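Local coordinates for protein ornithine carbamoyltransferase (Gloeobacter violaceus, PDB 3GD5) that probably catalyses the reversible transfer of the carbamoyl group from carbamoyl phosphate to ornithine, giving citrulline and phosphate in arginine biosynthesis, at residues V104-L117 with A124-E136. Residues are numbered along the deposited sequence; the frame is centred on the assembly and turned at random.
Sequences VDGLAIRTFAQTEL and AGIPVINALTDHE
Leu107 and Ile109 pair in parallel with 128-130, their backbone bonds running from Leu107 N to Pro127 O (3.0 Å) through to Ala131 N on Ile109 O (2.8 Å). Beyond Ile109 the register slips by one residue, a beta bulge, and Arg110 lies opposite Leu132. The two strands belong to a beta-alpha-beta unit with helix 114-124 as the crossover: its Leu117 sets CD1 against Val128 CG1 (3.9 Å) and CD2 against Asn130 CB. Going outward along Arg110, CB lies near Leu132 O, CG touches Ala131 CB and Leu132 CB (both 3.7 Å), CD and NE continue past Leu132 CB, and CZ and NH1 meet Leu132 CD1, 3.9 Å above the centre of the guanidinium plane. In the loop after strand 128-130, Thr133 OG1 donates to Gln114 OE1 (2.7 Å) and, with chi1 at 66°, turns to accept from Glu136 N in an ST motif; Leu17 O holds Gln114 NE2. A valine in place of Thr133 would probably leave Gln114 OE1 and Glu136 N without this shared partner. Arg110 probably binds carbamoyl phosphate, and apolar contacts along its chain and over one guanidinium face would steady the cation for that anion.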
ATOM      1  N   VAL A 104       9.947   2.330  31.175  1.00 34.14           N
ATOM      2  CA  VAL A 104       8.767   2.994  31.710  1.00 35.24           C
ATOM      3  C   VAL A 104       8.284   2.380  33.028  1.00 35.59           C
ATOM      4  O   VAL A 104       8.802   1.363  33.478  1.00 35.83           O
ATOM      5  CB  VAL A 104       7.603   2.990  30.671  1.00 35.35           C
ATOM      6  CG1 VAL A 104       8.052   3.681  29.387  1.00 37.98           C
ATOM      7  CG2 VAL A 104       7.162   1.580  30.374  1.00 34.83           C
ATOM      8  N   ASP A 105       7.269   2.992  33.625  1.00 36.64           N
ATOM      9  CA  ASP A 105       6.738   2.530  34.907  1.00 37.05           C
ATOM     10  C   ASP A 105       5.352   1.908  34.843  1.00 37.57           C
ATOM     11  O   ASP A 105       4.807   1.482  35.860  1.00 37.94           O
ATOM     12  CB  ASP A 105       6.719   3.707  35.862  1.00 40.54           C
ATOM     13  CG  ASP A 105       8.025   4.453  35.860  1.00 42.59           C
ATOM     14  OD1 ASP A 105       8.980   3.964  36.490  1.00 45.18           O
ATOM     15  OD2 ASP A 105       8.108   5.511  35.204  1.00 44.04           O
ATOM     16  N   GLY A 106       4.777   1.852  33.650  1.00 36.81           N
ATOM     17  CA  GLY A 106       3.457   1.275  33.510  1.00 37.93           C
ATOM     18  C   GLY A 106       3.076   1.129  32.056  1.00 37.32           C
ATOM     19  O   GLY A 106       3.580   1.856  31.202  1.00 37.01           O
ATOM     20  N   LEU A 107       2.190   0.182  31.770  1.00 36.67           N
ATOM     21  CA  LEU A 107       1.760  -0.045  30.404  1.00 37.33           C
ATOM     22  C   LEU A 107       0.251  -0.145  30.279  1.00 37.46           C
ATOM     23  O   LEU A 107      -0.392  -0.938  30.964  1.00 38.64           O
ATOM     24  CB  LEU A 107       2.390  -1.327  29.848  1.00 35.49           C
ATOM     25  CG  LEU A 107       3.917  -1.378  29.746  1.00 36.45           C
ATOM     26  CD1 LEU A 107       4.345  -2.776  29.306  1.00 36.74           C
ATOM     27  CD2 LEU A 107       4.410  -0.321  28.761  1.00 32.33           C
ATOM     28  N   ALA A 108      -0.308   0.687  29.415  1.00 36.54           N
ATOM     29  CA  ALA A 108      -1.729   0.664  29.130  1.00 35.99           C
ATOM     30  C   ALA A 108      -1.700   0.048  27.740  1.00 37.12           C
ATOM     31  O   ALA A 108      -1.157   0.657  26.806  1.00 36.13           O
ATOM     32  CB  ALA A 108      -2.279   2.071  29.078  1.00 33.49           C
ATOM     33  N   ILE A 109      -2.251  -1.154  27.592  1.00 35.97           N
ATOM     34  CA  ILE A 109      -2.199  -1.798  26.294  1.00 37.57           C
ATOM     35  C   ILE A 109      -3.474  -2.330  25.652  1.00 39.77           C
ATOM     36  O   ILE A 109      -4.364  -2.867  26.309  1.00 38.13           O
ATOM     37  CB  ILE A 109      -1.112  -2.918  26.280  1.00 38.89           C
ATOM     38  CG1 ILE A 109      -1.655  -4.179  25.627  1.00 38.00           C
ATOM     39  CG2 ILE A 109      -0.571  -3.166  27.676  1.00 39.54           C
ATOM     40  CD1 ILE A 109      -0.638  -5.264  25.520  1.00 43.90           C
ATOM     41  N   ARG A 110      -3.514  -2.166  24.332  1.00 43.16           N
ATOM     42  CA  ARG A 110      -4.615  -2.591  23.484  1.00 45.87           C
ATOM     43  C   ARG A 110      -4.198  -3.737  22.574  1.00 46.66           C
ATOM     44  O   ARG A 110      -3.418  -3.532  21.647  1.00 45.59           O
ATOM     45  CB  ARG A 110      -5.057  -1.448  22.579  1.00 48.47           C
ATOM     46  CG  ARG A 110      -6.259  -0.672  23.035  1.00 54.52           C
ATOM     47  CD  ARG A 110      -7.080  -0.294  21.815  1.00 56.27           C
ATOM     48  NE  ARG A 110      -7.493  -1.496  21.095  1.00 59.53           N
ATOM     49  CZ  ARG A 110      -8.295  -1.503  20.034  1.00 61.46           C
ATOM     50  NH1 ARG A 110      -8.780  -0.365  19.545  1.00 59.69           N
ATOM     51  NH2 ARG A 110      -8.636  -2.660  19.479  1.00 62.44           N
ATOM     52  N   THR A 111      -4.705  -4.936  22.833  1.00 47.20           N
ATOM     53  CA  THR A 111      -4.402  -6.079  21.970  1.00 49.15           C
ATOM     54  C   THR A 111      -5.736  -6.664  21.557  1.00 47.52           C
ATOM     55  O   THR A 111      -6.788  -6.143  21.925  1.00 47.74           O
ATOM     56  CB  THR A 111      -3.602  -7.192  22.685  1.00 49.45           C
ATOM     57  OG1 THR A 111      -4.336  -7.654  23.825  1.00 53.08           O
ATOM     58  CG2 THR A 111      -2.249  -6.691  23.118  1.00 49.84           C
ATOM     59  N   PHE A 112      -5.692  -7.743  20.791  1.00 48.10           N
ATOM     60  CA  PHE A 112      -6.909  -8.400  20.348  1.00 50.31           C
ATOM     61  C   PHE A 112      -7.175  -9.576  21.274  1.00 49.91           C
ATOM     62  O   PHE A 112      -8.282  -9.753  21.780  1.00 50.65           O
ATOM     63  CB  PHE A 112      -6.751  -8.878  18.901  1.00 52.33           C
ATOM     64  CG  PHE A 112      -6.471  -7.768  17.930  1.00 54.70           C
ATOM     65  CD1 PHE A 112      -7.433  -6.793  17.676  1.00 56.10           C
ATOM     66  CD2 PHE A 112      -5.231  -7.665  17.309  1.00 55.90           C
ATOM     67  CE1 PHE A 112      -7.165  -5.724  16.818  1.00 56.95           C
ATOM     68  CE2 PHE A 112      -4.949  -6.602  16.451  1.00 58.21           C
ATOM     69  CZ  PHE A 112      -5.921  -5.627  16.205  1.00 57.95           C
ATOM     70  N   ALA A 113      -6.149 -10.377  21.509  1.00 49.56           N
ATOM     71  CA  ALA A 113      -6.305 -11.530  22.381  1.00 49.56           C
ATOM     72  C   ALA A 113      -5.935 -11.207  23.826  1.00 48.36           C
ATOM     73  O   ALA A 113      -4.899 -10.602  24.095  1.00 48.00           O
ATOM     74  CB  ALA A 113      -5.454 -12.686  21.865  1.00 50.49           C
ATOM     75  N   GLN A 114      -6.795 -11.616  24.752  1.00 47.56           N
ATOM     76  CA  GLN A 114      -6.564 -11.400  26.172  1.00 48.00           C
ATOM     77  C   GLN A 114      -5.250 -12.078  26.552  1.00 48.69           C
ATOM     78  O   GLN A 114      -4.480 -11.563  27.362  1.00 49.25           O
ATOM     79  CB  GLN A 114      -7.709 -12.018  26.989  1.00 47.24           C
ATOM     80  CG  GLN A 114      -7.678 -11.718  28.483  1.00 46.06           C
ATOM     81  CD  GLN A 114      -8.127 -10.303  28.805  1.00 46.55           C
ATOM     82  OE1 GLN A 114      -8.808  -9.669  28.005  1.00 48.60           O
ATOM     83  NE2 GLN A 114      -7.765  -9.810  29.985  1.00 44.54           N
ATOM     84  N   THR A 115      -4.996 -13.235  25.953  1.00 49.83           N
ATOM     85  CA  THR A 115      -3.785 -13.987  26.250  1.00 52.36           C
ATOM     86  C   THR A 115      -2.511 -13.193  25.974  1.00 51.57           C
ATOM     87  O   THR A 115      -1.570 -13.230  26.769  1.00 51.54           O
ATOM     88  CB  THR A 115      -3.754 -15.331  25.470  1.00 53.14           C
ATOM     89  OG1 THR A 115      -2.575 -16.061  25.827  1.00 57.23           O
ATOM     90  CG2 THR A 115      -3.769 -15.093  23.971  1.00 52.95           C
ATOM     91  N   GLU A 116      -2.476 -12.473  24.855  1.00 51.96           N
ATOM     92  CA  GLU A 116      -1.301 -11.671  24.525  1.00 51.35           C
ATOM     93  C   GLU A 116      -1.104 -10.582  25.579  1.00 50.16           C
ATOM     94  O   GLU A 116       0.023 -10.249  25.940  1.00 47.29           O
ATOM     95  CB  GLU A 116      -1.448 -11.029  23.143  1.00 53.02           C
ATOM     96  CG  GLU A 116      -0.301 -10.076  22.807  1.00 56.89           C
ATOM     97  CD  GLU A 116      -0.260  -9.680  21.343  1.00 58.33           C
ATOM     98  OE1 GLU A 116      -1.284  -9.198  20.819  1.00 59.86           O
ATOM     99  OE2 GLU A 116       0.807  -9.848  20.716  1.00 59.20           O
ATOM    100  N   LEU A 117      -2.214 -10.034  26.068  1.00 49.86           N
ATOM    101  CA  LEU A 117      -2.176  -8.995  27.092  1.00 49.59           C
ATOM    102  C   LEU A 117      -1.506  -9.555  28.338  1.00 49.40           C
ATOM    103  O   LEU A 117      -0.756  -8.865  29.027  1.00 49.84           O
ATOM    104  CB  LEU A 117      -3.598  -8.542  27.451  1.00 48.18           C
ATOM    105  CG  LEU A 117      -3.695  -7.508  28.576  1.00 47.38           C
ATOM    106  CD1 LEU A 117      -3.005  -6.233  28.110  1.00 46.40           C
ATOM    107  CD2 LEU A 117      -5.159  -7.231  28.942  1.00 44.51           C
ATOM    108  N   ALA A 124       6.723  -7.931  31.580  1.00 44.08           N
ATOM    109  CA  ALA A 124       7.030  -6.523  31.812  1.00 43.74           C
ATOM    110  C   ALA A 124       7.622  -6.210  33.182  1.00 44.90           C
ATOM    111  O   ALA A 124       8.542  -5.396  33.297  1.00 44.66           O
ATOM    112  CB  ALA A 124       5.779  -5.675  31.584  1.00 42.86           C
ATOM    113  N   GLY A 125       7.092  -6.840  34.226  1.00 44.71           N
ATOM    114  CA  GLY A 125       7.608  -6.574  35.554  1.00 42.42           C
ATOM    115  C   GLY A 125       7.092  -5.247  36.068  1.00 42.75           C
ATOM    116  O   GLY A 125       7.549  -4.746  37.093  1.00 41.98           O
ATOM    117  N   ILE A 126       6.136  -4.667  35.344  1.00 42.07           N
ATOM    118  CA  ILE A 126       5.535  -3.397  35.739  1.00 38.93           C
ATOM    119  C   ILE A 126       4.023  -3.482  35.545  1.00 38.44           C
ATOM    120  O   ILE A 126       3.532  -4.285  34.745  1.00 40.05           O
ATOM    121  CB  ILE A 126       6.110  -2.186  34.927  1.00 38.92           C
ATOM    122  CG1 ILE A 126       6.187  -2.519  33.436  1.00 35.96           C
ATOM    123  CG2 ILE A 126       7.483  -1.792  35.472  1.00 35.54           C
ATOM    124  CD1 ILE A 126       6.555  -1.321  32.559  1.00 33.78           C
ATOM    125  N   PRO A 127       3.264  -2.662  36.281  1.00 37.19           N
ATOM    126  CA  PRO A 127       1.803  -2.681  36.164  1.00 37.81           C
ATOM    127  C   PRO A 127       1.314  -2.635  34.720  1.00 38.99           C
ATOM    128  O   PRO A 127       1.768  -1.808  33.928  1.00 40.07           O
ATOM    129  CB  PRO A 127       1.375  -1.446  36.948  1.00 37.52           C
ATOM    130  CG  PRO A 127       2.460  -1.289  37.973  1.00 37.14           C
ATOM    131  CD  PRO A 127       3.711  -1.579  37.177  1.00 36.46           C
ATOM    132  N   VAL A 128       0.394  -3.531  34.377  1.00 38.87           N
ATOM    133  CA  VAL A 128      -0.174  -3.566  33.037  1.00 37.40           C
ATOM    134  C   VAL A 128      -1.684  -3.362  33.113  1.00 38.06           C
ATOM    135  O   VAL A 128      -2.380  -4.031  33.881  1.00 38.94           O
ATOM    136  CB  VAL A 128       0.124  -4.897  32.321  1.00 38.49           C
ATOM    137  CG1 VAL A 128      -0.667  -4.974  31.014  1.00 39.18           C
ATOM    138  CG2 VAL A 128       1.614  -5.009  32.036  1.00 37.65           C
ATOM    139  N   ILE A 129      -2.185  -2.426  32.312  1.00 35.71           N
ATOM    140  CA  ILE A 129      -3.601  -2.108  32.288  1.00 34.39           C
ATOM    141  C   ILE A 129      -4.195  -2.468  30.942  1.00 34.88           C
ATOM    142  O   ILE A 129      -3.605  -2.191  29.898  1.00 36.62           O
ATOM    143  CB  ILE A 129      -3.824  -0.606  32.538  1.00 33.78           C
ATOM    144  CG1 ILE A 129      -3.234  -0.216  33.892  1.00 33.47           C
ATOM    145  CG2 ILE A 129      -5.305  -0.270  32.465  1.00 33.21           C
ATOM    146  CD1 ILE A 129      -3.021   1.273  34.054  1.00 35.07           C
ATOM    147  N   ASN A 130      -5.365  -3.086  30.967  1.00 35.30           N
ATOM    148  CA  ASN A 130      -6.056  -3.466  29.746  1.00 35.78           C
ATOM    149  C   ASN A 130      -6.748  -2.227  29.187  1.00 35.99           C
ATOM    150  O   ASN A 130      -7.738  -1.761  29.748  1.00 35.70           O
ATOM    151  CB  ASN A 130      -7.096  -4.559  30.041  1.00 35.21           C
ATOM    152  CG  ASN A 130      -7.951  -4.891  28.833  1.00 35.59           C
ATOM    153  OD1 ASN A 130      -7.878  -4.220  27.808  1.00 36.76           O
ATOM    154  ND2 ASN A 130      -8.775  -5.926  28.952  1.00 32.61           N
ATOM    155  N   ALA A 131      -6.214  -1.698  28.087  1.00 35.92           N
ATOM    156  CA  ALA A 131      -6.777  -0.520  27.445  1.00 35.58           C
ATOM    157  C   ALA A 131      -7.976  -0.956  26.617  1.00 36.45           C
ATOM    158  O   ALA A 131      -8.893  -0.175  26.371  1.00 38.43           O
ATOM    159  CB  ALA A 131      -5.736   0.140  26.555  1.00 35.81           C
ATOM    160  N   LEU A 132      -7.947  -2.213  26.185  1.00 35.94           N
ATOM    161  CA  LEU A 132      -9.023  -2.806  25.406  1.00 35.72           C
ATOM    162  C   LEU A 132      -8.545  -4.093  24.732  1.00 35.42           C
ATOM    163  O   LEU A 132      -7.446  -4.139  24.177  1.00 34.15           O
ATOM    164  CB  LEU A 132      -9.511  -1.828  24.326  1.00 38.74           C
ATOM    165  CG  LEU A 132     -10.961  -1.955  23.840  1.00 42.09           C
ATOM    166  CD1 LEU A 132     -11.222  -0.956  22.721  1.00 42.61           C
ATOM    167  CD2 LEU A 132     -11.227  -3.363  23.352  1.00 44.33           C
ATOM    168  N   THR A 133      -9.360  -5.145  24.806  1.00 33.69           N
ATOM    169  CA  THR A 133      -9.044  -6.404  24.136  1.00 33.90           C
ATOM    170  C   THR A 133     -10.340  -6.915  23.528  1.00 33.49           C
ATOM    171  O   THR A 133     -11.414  -6.346  23.752  1.00 34.42           O
ATOM    172  CB  THR A 133      -8.478  -7.511  25.092  1.00 34.71           C
ATOM    173  OG1 THR A 133      -9.488  -7.909  26.025  1.00 33.76           O
ATOM    174  CG2 THR A 133      -7.239  -7.014  25.844  1.00 28.45           C
ATOM    175  N   ASP A 134     -10.250  -7.976  22.746  1.00 34.04           N
ATOM    176  CA  ASP A 134     -11.451  -8.541  22.145  1.00 37.54           C
ATOM    177  C   ASP A 134     -12.370  -9.103  23.233  1.00 38.60           C
ATOM    178  O   ASP A 134     -13.579  -9.202  23.038  1.00 40.00           O
ATOM    179  CB  ASP A 134     -11.079  -9.656  21.163  1.00 38.74           C
ATOM    180  CG  ASP A 134     -10.504  -9.120  19.852  1.00 42.35           C
ATOM    181  OD1 ASP A 134      -9.873  -9.911  19.121  1.00 44.63           O
ATOM    182  OD2 ASP A 134     -10.691  -7.919  19.546  1.00 43.64           O
ATOM    183  N   HIS A 135     -11.788  -9.440  24.385  1.00 38.07           N
ATOM    184  CA  HIS A 135     -12.531 -10.023  25.493  1.00 39.38           C
ATOM    185  C   HIS A 135     -13.162  -9.062  26.508  1.00 38.56           C
ATOM    186  O   HIS A 135     -14.280  -9.304  26.967  1.00 39.27           O
ATOM    187  CB  HIS A 135     -11.631 -11.002  26.251  1.00 39.93           C
ATOM    188  CG  HIS A 135     -12.376 -11.879  27.206  1.00 43.36           C
ATOM    189  ND1 HIS A 135     -13.294 -12.820  26.788  1.00 43.35           N
ATOM    190  CD2 HIS A 135     -12.364 -11.938  28.560  1.00 44.49           C
ATOM    191  CE1 HIS A 135     -13.817 -13.420  27.842  1.00 45.76           C
ATOM    192  NE2 HIS A 135     -13.270 -12.903  28.929  1.00 47.73           N
ATOM    193  N   GLU A 136     -12.457  -7.991  26.868  1.00 35.70           N
ATOM    194  CA  GLU A 136     -12.974  -7.046  27.862  1.00 35.30           C
ATOM    195  C   GLU A 136     -12.543  -5.595  27.662  1.00 34.76           C
ATOM    196  O   GLU A 136     -11.684  -5.291  26.838  1.00 35.18           O
ATOM    197  CB  GLU A 136     -12.547  -7.480  29.273  1.00 35.34           C
ATOM    198  CG  GLU A 136     -13.652  -8.100  30.110  1.00 35.65           C
ATOM    199  CD  GLU A 136     -13.247  -8.302  31.560  1.00 35.22           C
ATOM    200  OE1 GLU A 136     -12.763  -9.399  31.899  1.00 35.29           O
ATOM    201  OE2 GLU A 136     -13.402  -7.356  32.360  1.00 36.14           O
TER